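Local coordinates for protein phosphoribosylformylglycinamidine synthase 2 (PDB 3VIU) that belongs to the AIR synthase related (PurM-like) proteins, carries two pairs of N- and C-terminal family domains in one chain, and holds ADP and magnesium, at residues A[188-193]-A[274-279]; A[194-199]-A[310-315]; A[576-581]-A[654-659]. All coordinates share one frame; numbering follows the deposited sequence.

Contact 1. Residues A[188-193]-A[274-279]; sequences RSRASL and HKSGLG
The hydroxyl oxygen of Ser276 is gripped by two bonds. Ala191 N donates to Ser276 OG at 2.9 Å, somewhat bent at 130°, and the hydroxyl itself donates to the carbonyl of Leu272 in the last turns of the same helix. The torsion that sets OG beside its own backbone N (chi1 -59°) serves both partners, and a serine is short enough to face the helix and the passing chain at once. Ala191 suits the crossing point, since its small methyl fits close by, with Ser276 OG 3.8 Å from Ala191 CB. Arg190 folds back at chi2 (-69°), so that its guanidinium lies across Lys275 at about a right angle, one face over Lys275 CB, with Arg190 NH1 3.8 Å from Lys275 CB. Arg190 NE comes within 3.4 Å of Lys275 O, at an angle too poor for a bond. NH1 instead makes a salt bridge to Glu67, with a weak bond to Ser189 O. That carboxylate probably eases the meeting of two cationic side chains, whose Arg190 NH1 and Lys275 NZ stay 6.3 Å apart. Further along, Leu278 CD2 presses on Leu193 N, 3.7 Å away, and also meets Leu193 CB. Gly277, with positive phi, ends helix 264-275 in a Schellman motif and leads the chain on to strand 279-283. The loop between strands 172-182 and 196-201 thus lies across the C-terminal end of helix 264-275, with Thr337 of strand 331-338 packed against Ala191, Leu193 and Leu278.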
# COMPACT_ATOMS: atom_id res chain seq x y z
N ARG A 188 -16.88 -9.85 -9.29
CA ARG A 188 -16.91 -9.50 -7.88
C ARG A 188 -17.29 -10.70 -7.01
O ARG A 188 -17.05 -11.85 -7.37
CB ARG A 188 -17.90 -8.35 -7.64
CG ARG A 188 -19.32 -8.61 -8.16
CD ARG A 188 -19.38 -8.57 -9.68
NE ARG A 188 -20.47 -9.36 -10.22
CZ ARG A 188 -21.77 -9.08 -10.07
NH1 ARG A 188 -22.14 -8.00 -9.39
NH2 ARG A 188 -22.69 -9.88 -10.61
N SER A 189 -17.89 -10.43 -5.85
CA SER A 189 -18.29 -11.48 -4.93
C SER A 189 -19.82 -11.59 -4.91
O SER A 189 -20.46 -11.26 -3.91
CB SER A 189 -17.77 -11.16 -3.52
OG SER A 189 -18.01 -12.22 -2.62
N ARG A 190 -20.38 -12.06 -6.02
CA ARG A 190 -21.83 -12.23 -6.12
C ARG A 190 -22.23 -13.66 -6.44
O ARG A 190 -21.46 -14.42 -7.03
CB ARG A 190 -22.38 -11.30 -7.19
CG ARG A 190 -22.28 -9.82 -6.85
CD ARG A 190 -23.21 -9.44 -5.71
NE ARG A 190 -23.12 -8.02 -5.39
CZ ARG A 190 -22.02 -7.42 -4.93
NH1 ARG A 190 -20.90 -8.12 -4.74
NH2 ARG A 190 -22.03 -6.12 -4.68
N ALA A 191 -23.44 -14.02 -6.04
CA ALA A 191 -23.96 -15.36 -6.27
C ALA A 191 -25.47 -15.29 -6.43
O ALA A 191 -26.14 -14.55 -5.71
CB ALA A 191 -23.60 -16.27 -5.10
N SER A 192 -26.02 -16.05 -7.37
CA SER A 192 -27.46 -16.05 -7.60
C SER A 192 -28.10 -17.19 -6.81
O SER A 192 -27.41 -18.07 -6.30
CB SER A 192 -27.78 -16.21 -9.09
OG SER A 192 -27.20 -17.38 -9.63
N LEU A 193 -29.41 -17.16 -6.69
CA LEU A 193 -30.10 -18.19 -5.94
C LEU A 193 -30.06 -19.54 -6.62
O LEU A 193 -30.18 -19.64 -7.83
CB LEU A 193 -31.54 -17.77 -5.67
CG LEU A 193 -32.33 -18.72 -4.77
CD1 LEU A 193 -31.51 -19.10 -3.54
CD2 LEU A 193 -33.63 -18.04 -4.39
N HIS A 274 -24.09 -12.29 2.11
CA HIS A 274 -24.62 -10.98 2.48
C HIS A 274 -24.69 -9.99 1.31
O HIS A 274 -25.70 -9.31 1.12
CB HIS A 274 -23.77 -10.40 3.61
CG HIS A 274 -24.32 -9.13 4.18
ND1 HIS A 274 -25.55 -9.08 4.81
CD2 HIS A 274 -23.83 -7.87 4.19
CE1 HIS A 274 -25.78 -7.83 5.19
NE2 HIS A 274 -24.76 -7.08 4.83
N LYS A 275 -23.61 -9.92 0.52
CA LYS A 275 -23.56 -9.02 -0.63
C LYS A 275 -24.53 -9.46 -1.72
O LYS A 275 -24.92 -8.66 -2.57
CB LYS A 275 -22.15 -8.97 -1.23
CG LYS A 275 -21.06 -8.55 -0.24
CD LYS A 275 -19.72 -8.34 -0.94
CE LYS A 275 -18.58 -8.23 0.08
NZ LYS A 275 -18.93 -7.32 1.20
N SER A 276 -24.91 -10.73 -1.69
CA SER A 276 -25.81 -11.28 -2.69
C SER A 276 -27.28 -11.20 -2.26
O SER A 276 -28.17 -11.58 -3.02
CB SER A 276 -25.44 -12.74 -2.99
OG SER A 276 -24.11 -12.84 -3.47
N GLY A 277 -27.50 -10.73 -1.04
CA GLY A 277 -28.86 -10.60 -0.54
C GLY A 277 -29.56 -11.91 -0.25
O GLY A 277 -30.79 -11.96 -0.20
N LEU A 278 -28.80 -12.98 -0.08
CA LEU A 278 -29.37 -14.28 0.22
C LEU A 278 -28.48 -14.99 1.23
O LEU A 278 -27.56 -14.38 1.78
CB LEU A 278 -29.54 -15.12 -1.06
CG LEU A 278 -28.37 -15.11 -2.04
CD1 LEU A 278 -27.17 -15.77 -1.38
CD2 LEU A 278 -28.76 -15.84 -3.34
N GLY A 279 -28.74 -16.27 1.47
CA GLY A 279 -27.94 -17.01 2.42
C GLY A 279 -27.18 -18.16 1.80
O GLY A 279 -27.33 -18.48 0.62

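Contact 2. Residues A[194-199]-A[310-315]; sequences GRPIYY and LVPKEG
Arg195 takes hold of one carbonyl oxygen with two nitrogens, side-on: Arg195 NE lies 3.2 Å from Pro312 O, and Arg195 NH2 lies 2.8 Å from the same Pro312 O. The oxygen sits close to the guanidinium plane; seen from the carbonyl, NE lies in its plane whereas NH2 stands above it. Bends at chi2 (-59°) and chi3 (-54°) curl the long chain back so that this edge is presented. The flat group is sandwiched, with Pro196 CD over the centre of one face and Glu314 CA toward the rim of the other, Arg195 CZ being 3.5 Å from Glu314 CA. Next to this grip the strands form an antiparallel hydrogen-bonded pair, in which Tyr198 N donates to Leu310 O at 2.6 Å and Leu310 N returns a bond to Tyr198 O at 2.8 Å. In this register the next such pair would fall at Pro196 and Pro312, and neither has an N-H to give, so the prolines meet through their rings instead. Pro312 CD also packs on Tyr198 CD1 at 3.6 Å, the side chains crossing at about a right angle. Ile197 and Val311 lie side by side, Ile197 CD1 being 3.7 Å from Val311 CG2, a fit for branched aliphatic side chains. Farther out, helix 317-326 covers Tyr198, Leu310 and Pro312: its Leu320 touches the tyrosine and Pro312, and its Glu321 bonds the tyrosine hydroxyl. Glu317 of the same helix forms a salt bridge with Arg195 NH2 and accepts from Gly315 N, consistent with a role in setting both in place. The Arg195 side chain thus supplies donors to Pro312 O that Pro196, lacking an N-H, cannot, and the Glu317 carboxylate probably balances the buried positive charge.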
# COMPACT_ATOMS: atom_id res chain seq x y z
N GLY A 194 -29.88 -20.60 -5.82
CA GLY A 194 -29.85 -21.95 -6.36
C GLY A 194 -28.55 -22.40 -6.98
O GLY A 194 -28.53 -23.32 -7.79
N ARG A 195 -27.45 -21.77 -6.59
CA ARG A 195 -26.15 -22.11 -7.14
C ARG A 195 -25.27 -22.87 -6.15
O ARG A 195 -25.38 -22.68 -4.94
CB ARG A 195 -25.41 -20.84 -7.55
CG ARG A 195 -26.23 -19.88 -8.38
CD ARG A 195 -26.69 -20.57 -9.65
NE ARG A 195 -25.54 -21.14 -10.35
CZ ARG A 195 -25.54 -22.34 -10.90
NH1 ARG A 195 -26.62 -23.10 -10.85
NH2 ARG A 195 -24.44 -22.78 -11.50
N PRO A 196 -24.42 -23.76 -6.65
CA PRO A 196 -23.55 -24.49 -5.73
C PRO A 196 -22.31 -23.61 -5.54
O PRO A 196 -22.03 -22.75 -6.38
CB PRO A 196 -23.24 -25.77 -6.50
CG PRO A 196 -23.20 -25.28 -7.91
CD PRO A 196 -24.42 -24.39 -7.98
N ILE A 197 -21.58 -23.80 -4.45
CA ILE A 197 -20.38 -23.01 -4.19
C ILE A 197 -19.18 -23.95 -4.15
O ILE A 197 -19.12 -24.86 -3.31
CB ILE A 197 -20.46 -22.28 -2.83
CG1 ILE A 197 -21.83 -21.62 -2.66
CG2 ILE A 197 -19.34 -21.27 -2.73
CD1 ILE A 197 -22.18 -20.65 -3.74
N TYR A 198 -18.21 -23.73 -5.04
CA TYR A 198 -17.03 -24.58 -5.08
C TYR A 198 -15.87 -24.10 -4.22
O TYR A 198 -15.71 -22.91 -3.95
CB TYR A 198 -16.57 -24.77 -6.52
CG TYR A 198 -17.41 -25.75 -7.31
CD1 TYR A 198 -18.76 -25.50 -7.56
CD2 TYR A 198 -16.85 -26.92 -7.81
CE1 TYR A 198 -19.53 -26.39 -8.31
CE2 TYR A 198 -17.61 -27.82 -8.56
CZ TYR A 198 -18.94 -27.55 -8.80
OH TYR A 198 -19.69 -28.43 -9.56
N TYR A 199 -15.07 -25.08 -3.80
CA TYR A 199 -13.90 -24.87 -2.95
C TYR A 199 -12.71 -25.44 -3.71
O TYR A 199 -12.77 -26.58 -4.18
CB TYR A 199 -14.10 -25.63 -1.64
CG TYR A 199 -12.88 -25.78 -0.74
CD1 TYR A 199 -11.72 -26.41 -1.18
CD2 TYR A 199 -12.93 -25.36 0.59
CE1 TYR A 199 -10.64 -26.62 -0.32
CE2 TYR A 199 -11.86 -25.56 1.46
CZ TYR A 199 -10.72 -26.18 1.00
OH TYR A 199 -9.67 -26.38 1.88
N LEU A 310 -15.46 -20.42 -5.25
CA LEU A 310 -15.93 -20.05 -6.58
C LEU A 310 -17.38 -20.45 -6.83
O LEU A 310 -17.82 -21.52 -6.41
CB LEU A 310 -15.03 -20.66 -7.67
CG LEU A 310 -13.54 -20.34 -7.57
CD1 LEU A 310 -12.88 -21.34 -6.65
CD2 LEU A 310 -12.90 -20.40 -8.94
N VAL A 311 -18.12 -19.57 -7.50
CA VAL A 311 -19.53 -19.80 -7.80
C VAL A 311 -19.70 -19.89 -9.30
O VAL A 311 -19.68 -18.87 -10.00
CB VAL A 311 -20.41 -18.63 -7.29
CG1 VAL A 311 -21.88 -18.93 -7.55
CG2 VAL A 311 -20.16 -18.39 -5.81
N PRO A 312 -19.85 -21.11 -9.83
CA PRO A 312 -20.01 -21.26 -11.28
C PRO A 312 -21.37 -20.77 -11.74
O PRO A 312 -22.37 -20.89 -11.02
CB PRO A 312 -19.85 -22.77 -11.49
CG PRO A 312 -20.44 -23.34 -10.22
CD PRO A 312 -19.88 -22.42 -9.14
N LYS A 313 -21.41 -20.22 -12.95
CA LYS A 313 -22.65 -19.74 -13.53
C LYS A 313 -23.53 -20.94 -13.82
O LYS A 313 -23.05 -22.08 -13.87
CB LYS A 313 -22.39 -19.00 -14.84
CG LYS A 313 -21.66 -17.68 -14.70
CD LYS A 313 -21.57 -16.99 -16.05
CE LYS A 313 -21.34 -15.50 -15.91
NZ LYS A 313 -21.50 -14.85 -17.23
N GLU A 314 -24.83 -20.71 -14.01
CA GLU A 314 -25.75 -21.79 -14.30
C GLU A 314 -25.32 -22.56 -15.54
O GLU A 314 -25.10 -21.97 -16.61
CB GLU A 314 -27.16 -21.23 -14.52
CG GLU A 314 -28.17 -22.26 -15.00
CD GLU A 314 -29.59 -21.90 -14.63
OE1 GLU A 314 -30.09 -20.85 -15.12
OE2 GLU A 314 -30.20 -22.65 -13.84
N GLY A 315 -25.18 -23.87 -15.40
CA GLY A 315 -24.80 -24.70 -16.53
C GLY A 315 -23.31 -24.79 -16.85
O GLY A 315 -22.92 -25.48 -17.79

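Contact 3. Residues A[576-581]-A[654-659]; sequences ASEVLY and FGEAPS
The carboxylate of Glu656 is approached from above its plane by the backbone of Glu578, whose N donates to Glu656 OE2 at 3.2 Å, nearly straight (165°). Ser577 CB rests 3.6 Å from Glu656 CD, and the chain of Glu656, extended beyond CG, delivers the group there. A second carboxylate, that of Glu578, is turned 41° against the first and leads away to the hydroxyl of Tyr162, Glu578 OE2 being 5.3 Å from Glu656 OE2. The phenyl ring of Phe654 also leads away, toward helix 391-399, leaving Phe654 CB to meet Val579 CB at 3.9 Å. One water accepts from Val579 N and donates to Phe654 O and Glu656 OE2. Tyr453 bonds OE1 and Gly624 N bonds OE2, so the buried acid is well satisfied. Ser577 is the N-cap of helix 578-584: its short hydroxyl, also hydrogen-bonded to Leu574 O, accepts at Ser577 OG from Leu580 N at 3.1 Å. An acid here would also suit the positive end of the helix dipole. The arrangement is a helix N-terminus capped by Ser577, with Glu656 reaching in from the loop before strand 661-665, in the second AIR synthase C-terminal family region.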
# COMPACT_ATOMS: atom_id res chain seq x y z
N ALA A 576 10.65 18.45 11.55
CA ALA A 576 10.42 17.03 11.28
C ALA A 576 11.22 16.55 10.07
O ALA A 576 10.87 15.56 9.45
CB ALA A 576 8.93 16.78 11.06
N SER A 577 12.30 17.24 9.74
CA SER A 577 13.08 16.86 8.58
C SER A 577 14.17 15.86 8.87
O SER A 577 14.47 15.55 10.04
CB SER A 577 13.73 18.09 7.95
OG SER A 577 14.78 18.57 8.77
N GLU A 578 14.77 15.36 7.79
CA GLU A 578 15.87 14.41 7.88
C GLU A 578 17.10 15.12 8.44
O GLU A 578 17.73 14.65 9.37
CB GLU A 578 16.21 13.85 6.49
CG GLU A 578 15.31 12.76 5.98
CD GLU A 578 15.28 11.55 6.91
OE1 GLU A 578 16.32 11.27 7.57
OE2 GLU A 578 14.23 10.89 6.97
N VAL A 579 17.43 16.27 7.87
CA VAL A 579 18.60 17.00 8.31
C VAL A 579 18.50 17.38 9.78
O VAL A 579 19.52 17.45 10.47
CB VAL A 579 18.84 18.27 7.45
CG1 VAL A 579 17.88 19.39 7.87
CG2 VAL A 579 20.30 18.72 7.59
N LEU A 580 17.29 17.65 10.26
CA LEU A 580 17.12 18.01 11.66
C LEU A 580 17.50 16.81 12.53
O LEU A 580 18.25 16.94 13.49
CB LEU A 580 15.67 18.41 11.97
CG LEU A 580 15.35 18.61 13.46
CD1 LEU A 580 16.21 19.72 14.05
CD2 LEU A 580 13.88 18.93 13.64
N TYR A 581 16.97 15.65 12.16
CA TYR A 581 17.23 14.42 12.90
C TYR A 581 18.71 14.08 12.90
O TYR A 581 19.24 13.62 13.91
CB TYR A 581 16.46 13.25 12.29
CG TYR A 581 16.78 11.94 12.95
CD1 TYR A 581 16.28 11.64 14.22
CD2 TYR A 581 17.58 10.99 12.31
CE1 TYR A 581 16.57 10.43 14.83
CE2 TYR A 581 17.87 9.78 12.92
CZ TYR A 581 17.37 9.50 14.18
OH TYR A 581 17.66 8.30 14.79
N PHE A 654 19.03 21.54 2.33
CA PHE A 654 18.46 20.30 2.84
C PHE A 654 17.06 20.38 3.41
O PHE A 654 16.47 19.36 3.75
CB PHE A 654 19.38 19.75 3.93
CG PHE A 654 20.82 19.75 3.54
CD1 PHE A 654 21.31 18.78 2.67
CD2 PHE A 654 21.69 20.71 4.04
CE1 PHE A 654 22.65 18.77 2.30
CE2 PHE A 654 23.03 20.71 3.69
CZ PHE A 654 23.52 19.73 2.82
N GLY A 655 16.53 21.60 3.54
CA GLY A 655 15.19 21.77 4.07
C GLY A 655 14.17 21.07 3.20
O GLY A 655 14.39 20.91 2.00
N GLU A 656 13.05 20.66 3.78
CA GLU A 656 12.04 19.97 3.00
C GLU A 656 10.79 20.81 2.73
O GLU A 656 10.40 21.65 3.55
CB GLU A 656 11.67 18.65 3.70
CG GLU A 656 12.90 17.95 4.26
CD GLU A 656 12.61 16.61 4.91
OE1 GLU A 656 11.48 16.41 5.42
OE2 GLU A 656 13.52 15.75 4.91
N ALA A 657 10.18 20.60 1.57
CA ALA A 657 8.96 21.30 1.15
C ALA A 657 8.33 20.53 -0.00
O ALA A 657 9.03 20.12 -0.93
CB ALA A 657 9.27 22.73 0.71
N PRO A 658 7.01 20.33 0.04
CA PRO A 658 6.31 19.60 -1.02
C PRO A 658 6.12 20.44 -2.28
O PRO A 658 6.52 21.59 -2.34
CB PRO A 658 4.98 19.27 -0.37
CG PRO A 658 4.70 20.54 0.37
CD PRO A 658 6.05 20.82 1.04
N SER A 659 5.52 19.83 -3.28
CA SER A 659 5.22 20.52 -4.53
C SER A 659 6.44 21.05 -5.28
O SER A 659 6.32 22.00 -6.06
CB SER A 659 4.24 21.66 -4.24
OG SER A 659 3.13 21.21 -3.46
O HOH W 1 11.22 14.09 7.00
O HOH W 2 16.30 17.13 5.33

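Overall arrangement
From the N terminus, segments 188-193 and 194-199 follow each other directly, and their partners come in the same order. Contact 1 closes its loop at 274-279 and contact 2 at 310-315, so the two loops cross. Contact 1 ties the loop before strand 196-201 to the end of helix 264-275, while contact 2 pairs strands 196-201 and 307-312 of the seven-stranded sheet in the first half of the chain; they touch where Ala191 CB lies 4.0 Å from Val311 CG1. Contact 3 follows in series, joining the start of helix 578-584 to the loop between helix 650-653 and strand 661-665. It lies across the chain's centre, its own centre about 50 Å from that of contact 1.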